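Local coordinates for protein P-granule scaffold (Caenorhabditis japonica, PDB 5W4A) that probably serves as a scaffold for the assembly of germ granules (P granules), which are linked to mRNA repression, this fragment being its N-terminal domain, at residues 4-9 with 104-109; 82-87 with 176-181. All coordinates share one frame; numbering follows the deposited sequence.

Contact 1 of 2, residues 4-9 with 104-109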
ATOM      1  N   ASN C   4     -15.010  17.603  -8.429  1.00 47.00           N
ATOM      2  CA  ASN C   4     -14.651  17.407  -7.036  1.00 48.80           C
ATOM      3  C   ASN C   4     -13.810  16.149  -6.822  1.00 44.63           C
ATOM      4  O   ASN C   4     -13.397  15.885  -5.689  1.00 44.66           O
ATOM      5  CB  ASN C   4     -15.922  17.352  -6.168  1.00 50.46           C
ATOM      6  CG  ASN C   4     -16.749  16.088  -6.397  1.00 54.82           C
ATOM      7  OD1 ASN C   4     -16.743  15.515  -7.486  1.00 58.30           O
ATOM      8  ND2 ASN C   4     -17.468  15.657  -5.366  1.00 61.67           N
ATOM      9  N   LYS C   5     -13.529  15.372  -7.873  1.00 30.20           N
ATOM     10  CA  LYS C   5     -12.926  14.055  -7.703  1.00 23.15           C
ATOM     11  C   LYS C   5     -11.414  14.192  -7.622  1.00 22.25           C
ATOM     12  O   LYS C   5     -10.821  15.041  -8.289  1.00 26.49           O
ATOM     13  CB  LYS C   5     -13.317  13.144  -8.872  1.00 31.51           C
ATOM     14  CG  LYS C   5     -12.867  11.703  -8.751  1.00 39.84           C
ATOM     15  CD  LYS C   5     -13.602  10.824  -9.762  1.00 51.84           C
ATOM     16  CE  LYS C   5     -12.678   9.809 -10.398  1.00 51.75           C
ATOM     17  NZ  LYS C   5     -13.420   8.879 -11.286  1.00 58.83           N
ATOM     18  N   ARG C   6     -10.789  13.372  -6.767  1.00 18.89           N
ATOM     19  CA  ARG C   6      -9.330  13.322  -6.721  1.00 17.49           C
ATOM     20  C   ARG C   6      -8.839  12.548  -7.937  1.00 20.75           C
ATOM     21  O   ARG C   6      -9.191  11.376  -8.103  1.00 23.02           O
ATOM     22  CB  ARG C   6      -8.851  12.637  -5.441  1.00 19.25           C
ATOM     23  CG  ARG C   6      -9.118  13.439  -4.158  1.00 18.79           C
ATOM     24  CD  ARG C   6      -8.485  12.782  -2.948  1.00 18.50           C
ATOM     25  NE  ARG C   6      -8.528  13.721  -1.820  1.00 18.25           N
ATOM     26  CZ  ARG C   6      -9.575  13.891  -1.011  1.00 16.50           C
ATOM     27  NH1 ARG C   6     -10.665  13.153  -1.116  1.00 19.25           N
ATOM     28  NH2 ARG C   6      -9.520  14.811  -0.049  1.00 18.52           N
ATOM     29  N   GLU C   7      -8.062  13.202  -8.800  1.00 18.31           N
ATOM     30  CA  GLU C   7      -7.590  12.596 -10.036  1.00 17.51           C
ATOM     31  C   GLU C   7      -6.095  12.792 -10.213  1.00 16.33           C
ATOM     32  O   GLU C   7      -5.597  13.920 -10.123  1.00 19.15           O
ATOM     33  CB  GLU C   7      -8.355  13.197 -11.229  1.00 22.94           C
ATOM     34  CG  GLU C   7      -9.869  12.918 -11.116  1.00 32.19           C
ATOM     35  CD  GLU C   7     -10.712  13.619 -12.181  1.00 54.51           C
ATOM     36  OE1 GLU C   7     -10.537  14.842 -12.400  1.00 63.79           O
ATOM     37  OE2 GLU C   7     -11.558  12.934 -12.790  1.00 54.75           O
ATOM     38  N   ILE C   8      -5.399  11.697 -10.531  1.00 16.20           N
ATOM     39  CA  ILE C   8      -3.997  11.747 -10.929  1.00 15.40           C
ATOM     40  C   ILE C   8      -3.941  12.294 -12.349  1.00 16.48           C
ATOM     41  O   ILE C   8      -4.786  11.952 -13.196  1.00 18.39           O
ATOM     42  CB  ILE C   8      -3.354  10.357 -10.839  1.00 16.43           C
ATOM     43  CG1 ILE C   8      -3.334   9.918  -9.363  1.00 16.94           C
ATOM     44  CG2 ILE C   8      -1.946  10.348 -11.447  1.00 15.31           C
ATOM     45  CD1 ILE C   8      -2.944   8.482  -9.138  1.00 17.90           C
ATOM     46  N   VAL C   9      -2.953  13.136 -12.610  1.00 16.35           N
ATOM     47  CA  VAL C   9      -2.706  13.675 -13.944  1.00 15.61           C
ATOM     48  C   VAL C   9      -1.225  13.468 -14.275  1.00 18.77           C
ATOM     49  O   VAL C   9      -0.394  13.166 -13.417  1.00 18.00           O
ATOM     50  CB  VAL C   9      -3.103  15.153 -14.057  1.00 18.31           C
ATOM     51  CG1 VAL C   9      -4.581  15.336 -13.723  1.00 21.63           C
ATOM     52  CG2 VAL C   9      -2.262  16.012 -13.138  1.00 19.42           C
ATOM     53  N   LEU C 104     -19.133  25.231  -1.753  1.00 22.25           N
ATOM     54  CA  LEU C 104     -18.086  24.228  -1.838  1.00 21.89           C
ATOM     55  C   LEU C 104     -17.297  24.191  -0.534  1.00 20.58           C
ATOM     56  O   LEU C 104     -17.193  25.192   0.178  1.00 23.27           O
ATOM     57  CB  LEU C 104     -17.120  24.512  -3.006  1.00 24.38           C
ATOM     58  CG  LEU C 104     -17.746  24.485  -4.398  1.00 30.04           C
ATOM     59  CD1 LEU C 104     -16.723  24.978  -5.410  1.00 32.22           C
ATOM     60  CD2 LEU C 104     -18.200  23.092  -4.740  1.00 34.64           C
ATOM     61  N   THR C 105     -16.734  23.028  -0.232  1.00 22.61           N
ATOM     62  CA  THR C 105     -15.871  22.898   0.933  1.00 21.27           C
ATOM     63  C   THR C 105     -14.942  21.704   0.753  1.00 21.54           C
ATOM     64  O   THR C 105     -15.186  20.799  -0.049  1.00 21.84           O
ATOM     65  CB  THR C 105     -16.693  22.758   2.227  1.00 25.62           C
ATOM     66  OG1 THR C 105     -15.877  23.109   3.351  1.00 25.63           O
ATOM     67  CG2 THR C 105     -17.239  21.348   2.388  1.00 24.33           C
ATOM     68  N   HIS C 106     -13.864  21.719   1.522  1.00 20.81           N
ATOM     69  CA  HIS C 106     -12.972  20.573   1.543  1.00 20.68           C
ATOM     70  C   HIS C 106     -13.606  19.434   2.335  1.00 19.68           C
ATOM     71  O   HIS C 106     -14.219  19.662   3.393  1.00 21.84           O
ATOM     72  CB  HIS C 106     -11.634  20.982   2.137  1.00 19.97           C
ATOM     73  CG  HIS C 106     -10.566  19.971   1.901  1.00 19.48           C
ATOM     74  ND1 HIS C 106     -10.384  18.878   2.720  1.00 21.43           N
ATOM     75  CD2 HIS C 106      -9.638  19.874   0.920  1.00 21.21           C
ATOM     76  CE1 HIS C 106      -9.396  18.143   2.243  1.00 21.66           C
ATOM     77  NE2 HIS C 106      -8.919  18.734   1.160  1.00 21.61           N
ATOM     78  N   ASP C 107     -13.468  18.206   1.822  1.00 19.93           N
ATOM     79  CA  ASP C 107     -14.145  17.057   2.421  1.00 17.88           C
ATOM     80  C   ASP C 107     -13.572  16.663   3.785  1.00 24.49           C
ATOM     81  O   ASP C 107     -14.226  15.909   4.515  1.00 25.96           O
ATOM     82  CB  ASP C 107     -14.144  15.826   1.487  1.00 19.05           C
ATOM     83  CG  ASP C 107     -12.751  15.419   1.006  1.00 25.58           C
ATOM     84  OD1 ASP C 107     -11.898  16.284   0.789  1.00 39.71           O
ATOM     85  OD2 ASP C 107     -12.552  14.224   0.822  1.00 29.40           O
ATOM     86  N   LEU C 108     -12.383  17.141   4.140  1.00 20.34           N
ATOM     87  CA  LEU C 108     -11.806  16.867   5.453  1.00 24.24           C
ATOM     88  C   LEU C 108     -11.927  18.063   6.389  1.00 31.03           C
ATOM     89  O   LEU C 108     -11.148  18.179   7.337  1.00 31.98           O
ATOM     90  CB  LEU C 108     -10.346  16.435   5.324  1.00 21.45           C
ATOM     91  CG  LEU C 108     -10.068  15.192   4.469  1.00 23.19           C
ATOM     92  CD1 LEU C 108      -8.571  14.799   4.454  1.00 26.20           C
ATOM     93  CD2 LEU C 108     -10.949  14.034   4.876  1.00 24.88           C
ATOM     94  N   SER C 109     -12.900  18.934   6.137  1.00 24.81           N
ATOM     95  CA  SER C 109     -13.132  20.121   6.949  1.00 28.71           C
ATOM     96  C   SER C 109     -13.364  19.823   8.425  1.00 45.81           C
ATOM     97  O   SER C 109     -13.314  20.757   9.224  1.00 39.79           O
ATOM     98  CB  SER C 109     -14.342  20.887   6.396  1.00 37.56           C
ATOM     99  OG  SER C 109     -13.995  21.631   5.238  1.00 27.54           O
TER
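Asp-107 OD2 is gripped by both terminal nitrogens of one guanidinium: Arg-6 NH1 reaches it at 2.9 Å with an N-H...O angle of 158°, and Arg-6 NH2 adds a weak bond. Arg-6 NH2 also meets Asp-107 OD1 at 2.9 Å, on the syn lone pair of that oxygen. The result is an end-on, two-nitrogen salt bridge. It is not coplanar, for the guanidinium and carboxylate planes stand 39° apart; OD2 lies in the guanidinium plane while OD1 is tilted from it. An extended chain from CG to NE carries the Arg-6 head across to the carboxylate, which arrives from the opposite direction.

The His-106 ring lies beside this pair, with Arg-6 NH2 4.0 Å from His-106 CE1 and Asp-107 OD1 over one ring face, toward the rim. Its ND1 accepts Leu-108 N at 3.0 Å, within the type I turn from His-106 to Ser-109, where His-106 O takes both N and OG of Ser-109. Asp-79 of helix 71-84 bridges the groups, forming a salt bridge with Arg-6 NE and a hydrogen bond with His-106 NE2. A leucine in place of Arg-6 would probably leave the carboxylates of Asp-107 and Asp-79 without their shared cation and untie the N-terminal loop from the turn. With one guanidinium shared between two acids, negative charge beside the histidine is likely to be partly offset.

Contact 2 of 2, residues 82-87 with 176-181; sequences LALGPD and TKILGL. With EDO (1,2-ethanediol), chain T; EDO (1,2-ethanediol), chain Q.
Ile-178 and Leu-179, in the last turn of helix 169-179, meet the end of helix 71-84 at Ala-83 and Leu-84. Ile-178 comes first: its CG2 branch touches Leu-84 CD2 at 4.0 Å, the two side chains running obliquely to each other. CG2 lies anti to the backbone N, whereas CG1, beside that N (chi1 -65°), leads the rest of the side chain away from Leu-84. The carbonyl O of Ile-178 receives two 1,2-ethanediol molecules, probably from the crystallisation liquor: O2 of the chain T molecule at 3.0 Å and O1 of the chain Q molecule at 3.2 Å.

Leu-179 follows, its CB directed toward the other segment. Its two methyls each lie near a backbone carbonyl, CD2 at 3.6 Å from Leu-84 O and CD1 at 3.9 Å from Ala-83 O. The same CD2 packs on Leu-84 CD2, the two leucine side chains crossing at about a right angle, so one Leu-84 methyl serves both Ile-178 and Leu-179. Gly-180, with positive phi, is the first residue to leave helical backbone angles, in a Schellman motif, and Leu-181 N bonds back to Thr-176 O at 3.0 Å. Gly-85 likewise leaves the other helix with positive phi; a CB there would run into the preceding carbonyl.

Around this apolar junction of two helix C-termini, Lys-156 of helix 153-160 bonds Ala-83 O and touches Leu-179. Leu-181 rests on that same helix, while Ile-178 packs against Phe-43 and Tyr-46 of helix 42-47.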
ATOM      1  N   LEU C  82      -2.696  20.446   3.490  1.00 18.84           N
ATOM      2  CA  LEU C  82      -2.827  19.606   4.678  1.00 23.10           C
ATOM      3  C   LEU C  82      -1.626  18.690   4.850  1.00 29.15           C
ATOM      4  O   LEU C  82      -1.150  18.479   5.970  1.00 24.60           O
ATOM      5  CB  LEU C  82      -4.090  18.765   4.612  1.00 23.24           C
ATOM      6  CG  LEU C  82      -5.400  19.536   4.702  1.00 20.93           C
ATOM      7  CD1 LEU C  82      -6.560  18.572   4.629  1.00 23.66           C
ATOM      8  CD2 LEU C  82      -5.441  20.324   6.025  1.00 24.76           C
ATOM      9  N   ALA C  83      -1.150  18.102   3.761  1.00 20.86           N
ATOM     10  CA  ALA C  83      -0.016  17.191   3.846  1.00 23.85           C
ATOM     11  C   ALA C  83       1.255  17.930   4.235  1.00 25.04           C
ATOM     12  O   ALA C  83       2.160  17.330   4.813  1.00 26.82           O
ATOM     13  CB  ALA C  83       0.170  16.473   2.511  1.00 21.18           C
ATOM     14  N   LEU C  84       1.346  19.217   3.912  1.00 22.80           N
ATOM     15  CA  LEU C  84       2.526  20.026   4.195  1.00 24.92           C
ATOM     16  C   LEU C  84       2.598  20.513   5.635  1.00 32.16           C
ATOM     17  O   LEU C  84       3.631  21.064   6.024  1.00 35.77           O
ATOM     18  CB  LEU C  84       2.576  21.240   3.255  1.00 24.18           C
ATOM     19  CG  LEU C  84       2.961  20.934   1.803  1.00 23.74           C
ATOM     20  CD1 LEU C  84       2.780  22.169   0.903  1.00 24.36           C
ATOM     21  CD2 LEU C  84       4.385  20.400   1.684  1.00 26.49           C
ATOM     22  N   GLY C  85       1.526  20.387   6.407  1.00 24.53           N
ATOM     23  CA  GLY C  85       1.611  20.548   7.849  1.00 30.47           C
ATOM     24  C   GLY C  85       1.284  21.940   8.368  1.00 35.87           C
ATOM     25  O   GLY C  85       0.666  22.760   7.688  1.00 27.66           O
ATOM     26  N   PRO C  86       1.720  22.246   9.600  1.00 35.50           N
ATOM     27  CA  PRO C  86       1.173  23.423  10.296  1.00 31.29           C
ATOM     28  C   PRO C  86       1.488  24.765   9.649  1.00 26.30           C
ATOM     29  O   PRO C  86       0.698  25.700   9.803  1.00 36.95           O
ATOM     30  CB  PRO C  86       1.805  23.318  11.693  1.00 42.86           C
ATOM     31  CG  PRO C  86       3.037  22.503  11.494  1.00 47.88           C
ATOM     32  CD  PRO C  86       2.696  21.517  10.425  1.00 47.40           C
ATOM     33  N   ASP C  87       2.606  24.904   8.932  1.00 36.51           N
ATOM     34  CA  ASP C  87       2.911  26.183   8.292  1.00 37.88           C
ATOM     35  C   ASP C  87       1.947  26.528   7.160  1.00 38.45           C
ATOM     36  O   ASP C  87       2.026  27.636   6.619  1.00 35.73           O
ATOM     37  CB  ASP C  87       4.337  26.190   7.733  1.00 43.18           C
ATOM     38  CG  ASP C  87       5.390  26.228   8.822  1.00 54.35           C
ATOM     39  OD1 ASP C  87       5.054  26.617   9.957  1.00 48.40           O
ATOM     40  OD2 ASP C  87       6.550  25.878   8.532  1.00 52.28           O
ATOM     41  N   THR C 176       9.333  14.777   0.315  1.00 18.79           N
ATOM     42  CA  THR C 176      10.575  14.504   1.024  1.00 19.44           C
ATOM     43  C   THR C 176      11.499  15.712   0.981  1.00 19.75           C
ATOM     44  O   THR C 176      12.080  16.098   2.007  1.00 22.86           O
ATOM     45  CB  THR C 176      11.248  13.271   0.422  1.00 21.44           C
ATOM     46  OG1 THR C 176      10.464  12.103   0.728  1.00 21.69           O
ATOM     47  CG2 THR C 176      12.648  13.074   0.956  1.00 21.99           C
ATOM     48  N   LYS C 177      11.632  16.338  -0.190  1.00 19.58           N
ATOM     49  CA  LYS C 177      12.501  17.506  -0.336  1.00 23.85           C
ATOM     50  C   LYS C 177      11.993  18.677   0.501  1.00 24.38           C
ATOM     51  O   LYS C 177      12.770  19.307   1.240  1.00 25.13           O
ATOM     52  CB  LYS C 177      12.597  17.913  -1.819  1.00 23.22           C
ATOM     53  CG  LYS C 177      13.388  16.967  -2.726  1.00 28.74           C
ATOM     54  CD  LYS C 177      14.897  17.090  -2.533  1.00 40.73           C
ATOM     55  CE  LYS C 177      15.401  18.457  -2.965  1.00 40.76           C
ATOM     56  NZ  LYS C 177      16.887  18.538  -2.954  1.00 44.98           N
ATOM     57  N   ILE C 178      10.686  18.995   0.404  1.00 20.89           N
ATOM     58  CA  ILE C 178      10.158  20.209   1.028  1.00 22.89           C
ATOM     59  C   ILE C 178      10.044  20.067   2.537  1.00 24.19           C
ATOM     60  O   ILE C 178      10.255  21.040   3.274  1.00 26.23           O
ATOM     61  CB  ILE C 178       8.802  20.576   0.395  1.00 22.90           C
ATOM     62  CG1 ILE C 178       9.011  20.929  -1.075  1.00 28.86           C
ATOM     63  CG2 ILE C 178       8.106  21.697   1.176  1.00 28.41           C
ATOM     64  CD1 ILE C 178       9.812  22.201  -1.300  1.00 32.91           C
ATOM     65  N   LEU C 179       9.708  18.877   3.027  1.00 20.52           N
ATOM     66  CA  LEU C 179       9.539  18.650   4.451  1.00 19.87           C
ATOM     67  C   LEU C 179      10.806  18.180   5.135  1.00 23.58           C
ATOM     68  O   LEU C 179      10.763  17.916   6.339  1.00 26.60           O
ATOM     69  CB  LEU C 179       8.429  17.632   4.685  1.00 22.30           C
ATOM     70  CG  LEU C 179       7.064  18.101   4.171  1.00 19.97           C
ATOM     71  CD1 LEU C 179       6.068  16.982   4.364  1.00 23.70           C
ATOM     72  CD2 LEU C 179       6.613  19.394   4.834  1.00 24.01           C
ATOM     73  N   GLY C 180      11.894  18.007   4.397  1.00 22.85           N
ATOM     74  CA  GLY C 180      13.152  17.608   5.013  1.00 24.75           C
ATOM     75  C   GLY C 180      13.110  16.215   5.599  1.00 26.91           C
ATOM     76  O   GLY C 180      13.629  15.988   6.698  1.00 24.66           O
ATOM     77  N   LEU C 181      12.500  15.267   4.898  1.00 22.63           N
ATOM     78  CA  LEU C 181      12.343  13.932   5.449  1.00 19.91           C
ATOM     79  C   LEU C 181      13.533  13.017   5.189  1.00 21.23           C
ATOM     80  O   LEU C 181      13.535  11.888   5.698  1.00 23.62           O
ATOM     81  CB  LEU C 181      11.065  13.270   4.892  1.00 23.28           C
ATOM     82  CG  LEU C 181       9.809  14.129   5.091  1.00 21.69           C
ATOM     83  CD1 LEU C 181       8.605  13.456   4.465  1.00 21.96           C
ATOM     84  CD2 LEU C 181       9.551  14.424   6.551  1.00 24.75           C
TER
HETATM   85  C1  EDO T 304      13.522  21.560   4.510  1.00 56.99           C
HETATM   86  O1  EDO T 304      13.306  22.415   5.640  1.00 69.33           O
HETATM   87  C2  EDO T 304      13.429  22.321   3.179  1.00 51.80           C
HETATM   88  O2  EDO T 304      12.312  23.232   3.117  1.00 54.99           O
HETATM   89  C1  EDO Q 301       7.901  23.078   5.411  1.00 51.27           C
HETATM   90  O1  EDO Q 301       9.175  22.598   5.879  1.00 65.26           O
HETATM   91  C2  EDO Q 301       8.002  24.534   4.965  1.00 56.32           C
HETATM   92  O2  EDO Q 301       8.603  24.620   3.667  1.00 58.21           O

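From the N terminus, the chain passes through 4-9 into the small strand pair and the first helices, then along helix 71-84 to 82-87, where contact 2 begins. After helix 89-100 it reaches 104-109, and contact 1 closes a loop of 94 intervening residues. Three more helices follow before helix 169-179, whose end carries 176-181, which closes contact 2 across 88 residues. The segments alternate, so the two loops cross. Contact 1 ties the N-terminal loop to the connection between helices 89-100 and 116-131; contact 2 joins the ends of helices 71-84 and 169-179. Their centres lie 19 Å apart, yet they touch where Leu-82 CD1 packs 3.7 Å from His-106 CE1.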